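Long-range contacts in flagellar hook associated protein type 3 FlgL (Legionella pneumophila subsp. pneumophila, PDB 5YTI), which probably serves as a structural protein of the bacterial flagellum at the hook-filament junction, as FlgL proteins do: residues A[60-65]-A[164-169]; A[68-73]-A[351-356]; A[75-80]-A[340-345]; A[158-163]-A[178-183]. One frame throughout, in Å; residues are numbered along the deposited sequence.

Contact 1: A[60-65]-A[164-169]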
# COMPACT_ATOMS: atom_id res chain seq x y z
N GLU A 60 -15.85 34.92 11.41
CA GLU A 60 -17.11 34.17 11.50
C GLU A 60 -17.09 32.98 10.56
O GLU A 60 -17.65 31.92 10.87
CB GLU A 60 -18.30 35.09 11.19
CG GLU A 60 -18.54 36.14 12.26
CD GLU A 60 -19.26 37.36 11.75
OE1 GLU A 60 -19.54 37.44 10.53
OE2 GLU A 60 -19.54 38.26 12.57
N LEU A 61 -16.43 33.17 9.42
CA LEU A 61 -16.30 32.15 8.40
C LEU A 61 -15.31 31.05 8.83
O LEU A 61 -15.54 29.84 8.61
CB LEU A 61 -15.83 32.79 7.08
CG LEU A 61 -15.55 31.82 5.93
CD1 LEU A 61 -16.84 31.16 5.47
CD2 LEU A 61 -14.83 32.51 4.78
N PHE A 62 -14.21 31.50 9.44
CA PHE A 62 -13.19 30.61 9.98
C PHE A 62 -13.78 29.73 11.11
O PHE A 62 -13.58 28.51 11.10
CB PHE A 62 -11.94 31.40 10.48
CG PHE A 62 -11.10 32.07 9.39
CD1 PHE A 62 -11.28 31.80 8.02
CD2 PHE A 62 -10.07 32.96 9.76
CE1 PHE A 62 -10.49 32.43 7.06
CE2 PHE A 62 -9.28 33.58 8.80
CZ PHE A 62 -9.50 33.32 7.45
N GLN A 63 -14.51 30.34 12.05
CA GLN A 63 -15.27 29.59 13.09
C GLN A 63 -16.38 28.67 12.53
O GLN A 63 -16.55 27.55 13.00
CB GLN A 63 -15.88 30.54 14.15
CG GLN A 63 -14.95 31.63 14.68
CD GLN A 63 -15.07 31.86 16.17
OE1 GLN A 63 -14.62 31.03 16.97
NE2 GLN A 63 -15.66 33.00 16.56
N ASN A 64 -17.13 29.15 11.53
CA ASN A 64 -18.15 28.34 10.84
C ASN A 64 -17.46 27.15 10.14
O ASN A 64 -17.82 26.00 10.36
CB ASN A 64 -18.94 29.21 9.84
CG ASN A 64 -20.35 28.68 9.54
OD1 ASN A 64 -21.26 28.74 10.39
ND2 ASN A 64 -20.56 28.20 8.30
N ASN A 65 -16.44 27.42 9.34
CA ASN A 65 -15.68 26.35 8.70
C ASN A 65 -15.13 25.28 9.68
O ASN A 65 -15.14 24.08 9.36
CB ASN A 65 -14.55 26.94 7.85
CG ASN A 65 -15.02 27.44 6.49
OD1 ASN A 65 -16.16 27.23 6.09
ND2 ASN A 65 -14.12 28.11 5.78
N PHE A 164 -9.87 21.15 1.41
CA PHE A 164 -9.17 21.84 2.48
C PHE A 164 -9.99 23.09 2.87
O PHE A 164 -10.63 23.70 2.04
CB PHE A 164 -7.76 22.22 2.02
CG PHE A 164 -6.84 21.04 1.80
CD1 PHE A 164 -6.26 20.38 2.88
CD2 PHE A 164 -6.50 20.63 0.52
CE1 PHE A 164 -5.41 19.31 2.69
CE2 PHE A 164 -5.65 19.57 0.32
CZ PHE A 164 -5.10 18.90 1.41
N GLN A 165 -10.00 23.45 4.15
CA GLN A 165 -10.84 24.54 4.60
C GLN A 165 -10.10 25.47 5.55
O GLN A 165 -9.47 25.00 6.52
CB GLN A 165 -12.04 23.99 5.31
CG GLN A 165 -13.02 23.40 4.34
CD GLN A 165 -14.41 23.89 4.61
OE1 GLN A 165 -14.90 24.74 3.88
NE2 GLN A 165 -15.03 23.41 5.71
N ALA A 166 -10.20 26.77 5.26
CA ALA A 166 -9.64 27.81 6.11
C ALA A 166 -10.39 27.78 7.44
O ALA A 166 -11.62 27.91 7.46
CB ALA A 166 -9.77 29.17 5.44
N VAL A 167 -9.66 27.55 8.54
CA VAL A 167 -10.21 27.57 9.90
C VAL A 167 -9.43 28.50 10.86
O VAL A 167 -9.77 28.61 12.04
CB VAL A 167 -10.29 26.14 10.48
CG1 VAL A 167 -11.20 25.29 9.61
CG2 VAL A 167 -8.93 25.48 10.56
N THR A 168 -8.36 29.12 10.34
CA THR A 168 -7.71 30.33 10.89
C THR A 168 -7.12 31.07 9.67
O THR A 168 -7.38 30.66 8.54
CB THR A 168 -6.58 30.03 11.91
OG1 THR A 168 -5.41 29.53 11.24
CG2 THR A 168 -7.05 29.03 12.99
N THR A 169 -6.31 32.12 9.88
CA THR A 169 -5.85 32.97 8.74
C THR A 169 -4.83 32.28 7.83
O THR A 169 -4.63 32.69 6.67
CB THR A 169 -5.22 34.31 9.20
OG1 THR A 169 -5.76 34.70 10.46
CG2 THR A 169 -5.50 35.41 8.14
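The beta-hairpin of strands 164-168 and 171-174 docks here against helix 49-96 of the flagellin-type N-terminal helical region, with Phe62 and Asn65, about one helical turn apart, meeting Ala166, Val167 and Thr168. The local axes of helix 60-65 and strand 164-166 approach to 8.2 Å at 140°, and the backbones come close enough to put Phe62 CA 4.3 Å from Val167 CA. The chain turns a corner at Val167, and Thr168 beyond it lies over the Phe62 ring. Thr168 O stands 3.4 Å above the ring plane, over its centre, while Thr168 C lies 3.4 Å from Phe62 CE2. Ala166 CB comes in obliquely, 3.7 Å from Phe62 CE1. Asn359 of helix 316-374 also touches Phe62 and donates to Val167 O, placing the corner between two long helices. Asn65 and Gln165 cross at about a right angle, their amide planes 42° apart and Asn65 OD1 3.6 Å from Gln165 OE1. The polar anchor is Asn65: its ND2 donates to Ala166 O at 3.0 Å and 154°, the acceptor in the Asn65 amide plane and the donor in the carbonyl plane of Ala166.

Contact 2: A[68-73]-A[351-356]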
# COMPACT_ATOMS: atom_id res chain seq x y z
N ALA A 68 -17.96 23.13 11.29
CA ALA A 68 -18.46 22.18 10.28
C ALA A 68 -17.45 21.08 9.99
O ALA A 68 -17.81 19.95 9.66
CB ALA A 68 -18.81 22.90 9.00
N ALA A 69 -16.17 21.43 10.08
CA ALA A 69 -15.10 20.47 9.90
C ALA A 69 -15.06 19.48 11.06
O ALA A 69 -15.08 18.26 10.87
CB ALA A 69 -13.77 21.19 9.80
N ASP A 70 -15.02 20.03 12.26
CA ASP A 70 -15.07 19.25 13.47
C ASP A 70 -16.18 18.24 13.37
O ASP A 70 -16.02 17.12 13.81
CB ASP A 70 -15.28 20.18 14.67
CG ASP A 70 -14.72 19.62 15.95
OD1 ASP A 70 -15.34 18.67 16.49
OD2 ASP A 70 -13.69 20.18 16.45
N SER A 71 -17.30 18.59 12.76
CA SER A 71 -18.45 17.67 12.75
C SER A 71 -18.40 16.59 11.69
O SER A 71 -18.74 15.43 11.98
CB SER A 71 -19.74 18.45 12.64
OG SER A 71 -20.10 18.77 13.96
N ALA A 72 -18.01 16.97 10.47
CA ALA A 72 -17.85 16.03 9.36
C ALA A 72 -16.81 14.96 9.72
O ALA A 72 -16.96 13.81 9.36
CB ALA A 72 -17.44 16.76 8.08
N LEU A 73 -15.77 15.38 10.43
CA LEU A 73 -14.69 14.49 10.80
C LEU A 73 -15.06 13.50 11.90
O LEU A 73 -14.68 12.34 11.84
CB LEU A 73 -13.47 15.30 11.24
CG LEU A 73 -12.32 15.48 10.23
CD1 LEU A 73 -12.79 15.85 8.83
CD2 LEU A 73 -11.36 16.52 10.77
N GLN A 351 -5.66 19.80 15.49
CA GLN A 351 -5.43 21.08 14.78
C GLN A 351 -6.64 22.02 14.93
O GLN A 351 -6.47 23.24 14.98
CB GLN A 351 -5.07 20.86 13.28
CG GLN A 351 -3.59 20.57 12.99
CD GLN A 351 -3.21 20.66 11.51
OE1 GLN A 351 -3.83 20.03 10.65
NE2 GLN A 351 -2.19 21.47 11.22
N LEU A 352 -7.84 21.45 15.00
CA LEU A 352 -9.08 22.21 15.11
C LEU A 352 -9.31 22.73 16.51
O LEU A 352 -9.57 23.92 16.67
CB LEU A 352 -10.28 21.38 14.68
CG LEU A 352 -10.28 20.94 13.20
CD1 LEU A 352 -11.45 20.00 12.90
CD2 LEU A 352 -10.30 22.15 12.27
N GLU A 353 -9.22 21.87 17.52
CA GLU A 353 -9.35 22.36 18.89
C GLU A 353 -8.23 23.41 19.15
O GLU A 353 -8.41 24.33 19.95
CB GLU A 353 -9.40 21.22 19.94
CG GLU A 353 -10.65 20.30 19.87
CD GLU A 353 -12.02 20.99 20.14
OE1 GLU A 353 -12.92 20.31 20.68
OE2 GLU A 353 -12.25 22.18 19.80
N THR A 354 -7.12 23.32 18.43
CA THR A 354 -6.16 24.44 18.40
C THR A 354 -6.75 25.73 17.83
O THR A 354 -6.59 26.80 18.41
CB THR A 354 -4.90 24.07 17.59
OG1 THR A 354 -3.82 23.88 18.49
CG2 THR A 354 -4.51 25.17 16.56
N ALA A 355 -7.42 25.62 16.68
CA ALA A 355 -7.99 26.77 16.00
C ALA A 355 -9.15 27.46 16.78
O ALA A 355 -9.31 28.67 16.68
CB ALA A 355 -8.43 26.37 14.60
N GLU A 356 -9.93 26.70 17.55
CA GLU A 356 -11.04 27.28 18.34
C GLU A 356 -10.53 28.26 19.42
O GLU A 356 -11.19 29.26 19.70
CB GLU A 356 -11.92 26.16 18.97
CG GLU A 356 -13.26 26.59 19.59
CD GLU A 356 -14.17 25.41 19.93
OE1 GLU A 356 -13.70 24.24 20.02
OE2 GLU A 356 -15.39 25.64 20.12
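Leu352 reaches from helix 316-374 to helix 49-96, and one of its methyls makes most of the contact. Leu352 CD1 lies 4.1 Å from Ala69 CB, and at the same separation of 4.1 Å it meets Leu73 CD2 one turn further on. Between these two neighbours it comes up against the backbone, 3.6 Å from Asp70 N. The chain of Leu352 slides past that of Asp70 in the opposite direction, which brings Asp70 OD2 to 4.0 Å from Leu352 CB.

A polar fringe borders this apolar touch. The Asp70 and Glu353 side chains cross at about a right angle, their carboxylate planes 62° apart, with Asp70 OD2 4.2 Å from Glu353 OE2. No hydrogen bond spans the segments, and two like charges this close would be expected to repel. Arg74 probably offsets this: it forms a salt bridge with Asp70 OD1 and a long, weak ion pair with Glu353 OE1.

The local helix axes stay 10.5 Å apart and run nearly antiparallel, with a crossing angle of -156°; Leu352 gives the largest share of the surface buried here. Further out, Arg348 and Leu349 of helix 316-374 touch Leu73, while Val167 and Val173 of the two hairpin strands 164-168 and 171-174 pack on Leu352, filling in beside the helix pair.

Contact 3: A[75-80]-A[340-345]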
# COMPACT_ATOMS: atom_id res chain seq x y z
N LEU A 75 -18.19 12.46 12.49
CA LEU A 75 -19.10 11.55 11.79
C LEU A 75 -18.29 10.47 11.05
O LEU A 75 -18.60 9.28 11.12
CB LEU A 75 -19.98 12.34 10.81
CG LEU A 75 -21.43 11.90 10.61
CD1 LEU A 75 -22.17 11.97 11.94
CD2 LEU A 75 -22.13 12.78 9.58
N GLU A 76 -17.23 10.92 10.38
CA GLU A 76 -16.27 10.04 9.69
C GLU A 76 -15.45 9.15 10.65
O GLU A 76 -15.11 8.03 10.30
CB GLU A 76 -15.34 10.89 8.80
CG GLU A 76 -14.55 10.08 7.79
CD GLU A 76 -13.27 10.74 7.31
OE1 GLU A 76 -12.21 10.09 7.36
OE2 GLU A 76 -13.31 11.91 6.84
N GLU A 77 -15.10 9.62 11.84
CA GLU A 77 -14.39 8.78 12.78
C GLU A 77 -15.27 7.56 13.06
O GLU A 77 -14.78 6.45 13.09
CB GLU A 77 -14.04 9.54 14.08
CG GLU A 77 -13.40 8.72 15.20
CD GLU A 77 -12.12 7.93 14.81
OE1 GLU A 77 -11.21 8.47 14.14
OE2 GLU A 77 -12.00 6.75 15.19
N GLY A 78 -16.57 7.78 13.18
CA GLY A 78 -17.52 6.73 13.60
C GLY A 78 -17.82 5.67 12.55
O GLY A 78 -18.11 4.52 12.89
N ILE A 79 -17.77 6.08 11.28
CA ILE A 79 -17.88 5.16 10.16
C ILE A 79 -16.61 4.32 10.04
O ILE A 79 -16.68 3.10 9.95
CB ILE A 79 -18.18 5.90 8.85
CG1 ILE A 79 -19.58 6.54 8.91
CG2 ILE A 79 -18.06 4.95 7.66
CD1 ILE A 79 -20.74 5.57 9.04
N LEU A 80 -15.45 4.96 10.04
CA LEU A 80 -14.20 4.23 10.12
C LEU A 80 -14.18 3.31 11.33
O LEU A 80 -13.81 2.15 11.21
CB LEU A 80 -13.00 5.18 10.15
CG LEU A 80 -12.72 5.85 8.81
CD1 LEU A 80 -11.38 6.54 8.82
CD2 LEU A 80 -12.74 4.89 7.64
N SER A 340 -4.40 4.10 10.54
CA SER A 340 -3.53 5.23 10.20
C SER A 340 -4.38 6.35 9.67
O SER A 340 -4.10 7.52 9.93
CB SER A 340 -2.41 4.87 9.22
OG SER A 340 -2.86 4.70 7.88
N VAL A 341 -5.44 6.02 8.95
CA VAL A 341 -6.41 7.04 8.55
C VAL A 341 -7.05 7.62 9.80
O VAL A 341 -7.22 8.80 9.87
CB VAL A 341 -7.48 6.52 7.58
CG1 VAL A 341 -8.48 7.60 7.27
CG2 VAL A 341 -6.86 6.04 6.28
N GLN A 342 -7.38 6.80 10.79
CA GLN A 342 -7.91 7.33 12.06
C GLN A 342 -6.90 8.22 12.76
O GLN A 342 -7.26 9.28 13.25
CB GLN A 342 -8.32 6.22 13.03
CG GLN A 342 -9.56 5.47 12.61
CD GLN A 342 -9.80 4.29 13.49
OE1 GLN A 342 -8.94 3.43 13.64
NE2 GLN A 342 -10.99 4.23 14.07
N SER A 343 -5.65 7.78 12.84
CA SER A 343 -4.64 8.60 13.51
C SER A 343 -4.55 9.95 12.78
O SER A 343 -4.49 10.97 13.44
CB SER A 343 -3.28 7.89 13.59
OG SER A 343 -3.35 6.73 14.42
N ASP A 344 -4.58 9.94 11.44
CA ASP A 344 -4.52 11.17 10.64
C ASP A 344 -5.65 12.15 11.00
O ASP A 344 -5.47 13.37 11.07
CB ASP A 344 -4.59 10.88 9.13
CG ASP A 344 -4.19 12.09 8.27
OD1 ASP A 344 -2.97 12.39 8.25
OD2 ASP A 344 -5.04 12.73 7.62
N LEU A 345 -6.82 11.57 11.19
CA LEU A 345 -8.06 12.26 11.45
C LEU A 345 -7.97 12.87 12.87
O LEU A 345 -8.26 14.02 13.04
CB LEU A 345 -9.17 11.22 11.33
CG LEU A 345 -10.62 11.59 11.17
CD1 LEU A 345 -11.40 10.36 10.72
CD2 LEU A 345 -11.15 12.07 12.50
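Two crossings of side chains, Leu80 over Val341 and Glu77 over Gln342, join helix 49-96 to helix 316-374, each made at about a right angle. These long helices, from the N- and C-terminal parts of the chain, pair nearly antiparallel as the helical rod of this flagellin-family protein, their local axes 10.5 Å apart. In the apolar crossing Leu80 CD1 reaches Val341 CG1 at 3.5 Å and has Leu345 CD1 more loosely at 4.3 Å.

In the polar crossing the Glu77 chain bends at chi2 (55°), turning CD out of an extended course, and the carboxylate and the Gln342 amide are turned nearly parallel, their planes 13° apart. Gln342, extended beyond CG, brings NE2 to 2.9 Å from Glu77 OE2. The bond is weak, because its N-H...O angle is only 127°. The other carboxylate oxygen rests on aliphatic atoms, with Glu77 OE1 3.8 Å from Gln342 CB.

Leu345 CD1 lies 3.5 Å from Glu76 OE1, and both its methyls approach Glu77 OE1, CD1 at 3.9 Å. Beyond the pair, Val182 of helix 179-184 packs on Leu80, and Ser340 and Ser343 bond to Ala291 and Asn223 of the second subunit.

The two neighbouring glutamates of helix 49-96 differ in setting. Glu77 is partly exposed and has a weakly bonded amide donor, whereas Glu76 is buried, set against a leucine methyl and close to Asp177. Both neighbours would tend to raise the affinity of Glu76 for a proton, although coordinates alone cannot settle its state.

Contact 4: A[158-163]-A[178-183]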
# COMPACT_ATOMS: atom_id res chain seq x y z
N GLY A 158 -15.02 7.43 -7.53
CA GLY A 158 -14.71 8.77 -7.06
C GLY A 158 -13.41 9.26 -7.67
O GLY A 158 -12.97 8.75 -8.72
N ASP A 159 -12.82 10.27 -6.99
CA ASP A 159 -11.45 10.77 -7.27
C ASP A 159 -10.64 10.86 -5.96
O ASP A 159 -11.16 10.54 -4.86
CB ASP A 159 -11.45 12.13 -8.02
CG ASP A 159 -11.95 13.30 -7.17
OD1 ASP A 159 -11.78 13.27 -5.95
OD2 ASP A 159 -12.51 14.29 -7.73
N SER A 160 -9.39 11.28 -6.09
CA SER A 160 -8.56 11.46 -4.90
C SER A 160 -8.50 12.90 -4.34
O SER A 160 -7.48 13.25 -3.82
CB SER A 160 -7.12 11.00 -5.19
OG SER A 160 -7.08 9.68 -5.70
N THR A 161 -9.56 13.70 -4.42
CA THR A 161 -9.45 15.13 -4.10
C THR A 161 -10.08 15.57 -2.78
O THR A 161 -11.29 15.50 -2.58
CB THR A 161 -10.00 16.00 -5.25
OG1 THR A 161 -9.15 15.82 -6.38
CG2 THR A 161 -10.03 17.49 -4.90
N GLN A 162 -9.23 16.09 -1.90
CA GLN A 162 -9.64 16.54 -0.56
C GLN A 162 -10.03 18.03 -0.54
O GLN A 162 -9.35 18.88 -1.10
CB GLN A 162 -8.52 16.29 0.47
CG GLN A 162 -8.21 14.82 0.75
CD GLN A 162 -7.12 14.58 1.81
OE1 GLN A 162 -5.94 14.90 1.59
NE2 GLN A 162 -7.52 14.00 2.95
N ARG A 163 -11.14 18.32 0.12
CA ARG A 163 -11.50 19.70 0.41
C ARG A 163 -10.75 20.17 1.63
O ARG A 163 -10.94 19.64 2.73
CB ARG A 163 -13.00 19.84 0.64
CG ARG A 163 -13.80 20.12 -0.63
CD ARG A 163 -15.24 20.54 -0.33
NE ARG A 163 -15.80 19.85 0.84
CZ ARG A 163 -15.99 18.53 0.96
NH1 ARG A 163 -16.51 18.03 2.08
NH2 ARG A 163 -15.65 17.70 -0.03
N THR A 178 -10.69 9.96 0.99
CA THR A 178 -11.25 9.40 -0.23
C THR A 178 -11.05 7.90 -0.35
O THR A 178 -10.06 7.35 0.13
CB THR A 178 -10.73 10.13 -1.50
OG1 THR A 178 -9.33 9.88 -1.71
CG2 THR A 178 -10.97 11.62 -1.36
N GLY A 179 -12.01 7.26 -1.00
CA GLY A 179 -12.16 5.80 -1.00
C GLY A 179 -10.96 5.08 -1.54
O GLY A 179 -10.66 3.97 -1.10
N ASP A 180 -10.28 5.71 -2.50
CA ASP A 180 -9.08 5.12 -3.08
C ASP A 180 -8.02 5.00 -1.99
O ASP A 180 -7.32 4.01 -1.91
CB ASP A 180 -8.56 5.94 -4.25
CG ASP A 180 -7.97 7.28 -3.81
OD1 ASP A 180 -8.73 8.08 -3.19
OD2 ASP A 180 -6.76 7.53 -4.07
N ASN A 181 -7.92 6.00 -1.13
CA ASN A 181 -7.01 5.88 -0.00
C ASN A 181 -7.54 4.95 1.09
O ASN A 181 -6.80 4.12 1.57
CB ASN A 181 -6.65 7.23 0.60
CG ASN A 181 -5.55 7.13 1.60
OD1 ASN A 181 -4.54 6.48 1.37
ND2 ASN A 181 -5.75 7.72 2.74
N VAL A 182 -8.81 5.08 1.47
CA VAL A 182 -9.29 4.33 2.64
C VAL A 182 -9.52 2.85 2.38
O VAL A 182 -9.10 2.03 3.17
CB VAL A 182 -10.57 4.93 3.22
CG1 VAL A 182 -11.05 4.09 4.38
CG2 VAL A 182 -10.33 6.36 3.66
N PHE A 183 -10.13 2.52 1.25
CA PHE A 183 -10.59 1.17 0.98
C PHE A 183 -9.90 0.40 -0.12
O PHE A 183 -9.89 -0.82 -0.08
CB PHE A 183 -12.08 1.22 0.66
CG PHE A 183 -12.93 1.75 1.78
CD1 PHE A 183 -13.31 0.92 2.80
CD2 PHE A 183 -13.35 3.06 1.80
CE1 PHE A 183 -14.09 1.40 3.84
CE2 PHE A 183 -14.14 3.55 2.83
CZ PHE A 183 -14.51 2.72 3.85
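An Asx turn at Asp159, in the loop between strands 154-156 and 164-168, faces the N terminus of helix 179-184, with Ser160 bonded to Asp180 and Asp159 touching Thr178. The turn is defined by Asp159 OD1 accepting from Thr161 N at 2.7 Å and 148°. Ser160 is held within it, and its OG donates to Asp180 OD2 at 2.7 Å, meeting that oxygen from above the carboxylate plane, 62° out of it. Asp180 CG sits between the backbone N and the carbonyl carbon (chi1 70°), which puts CG 3.2 Å from Ser160 OG. Thr178, at the N-cap position, makes no capping bond with its side chain. It instead packs on the loop, with its CB 3.4 Å from Asp159 O and its CG2 4.0 Å from Thr161 N. Ser139 bonds to Asp159 OD2, and Tyr156 OH to Asp159 O, so the Asp159 side chain and carbonyl each have a further partner. Asp180 OD2 also forms a salt bridge with Arg185 of the second subunit, whose Tyr156 packs on Ser160. With a hydroxyl donor, an arginine and the start of a helix close by, Asp180 would be expected to favour its charged form, and one carboxylate oxygen joins the loop, the helix and the subunit interface.

From the N terminus, helix 49-96 supplies the first segments of contacts 1, 2 and 3 in turn. Contact 1 closes the chain onto itself at strand 164-168, and it crosses each of the others, since its segments alternate with theirs. Contacts 2 and 3 return much later, from helix 316-374; the span of contact 2 encloses contact 3, which in turn encloses contact 4, a short closure within the loop and hairpin region. Contacts 1 and 2 touch through Val167 and Thr168 against Leu352 and Ala355, contacts 3 and 4 through Leu80 and Val341 against helix 179-184. Together they tie hairpin, loop and short helix to the antiparallel helical rod.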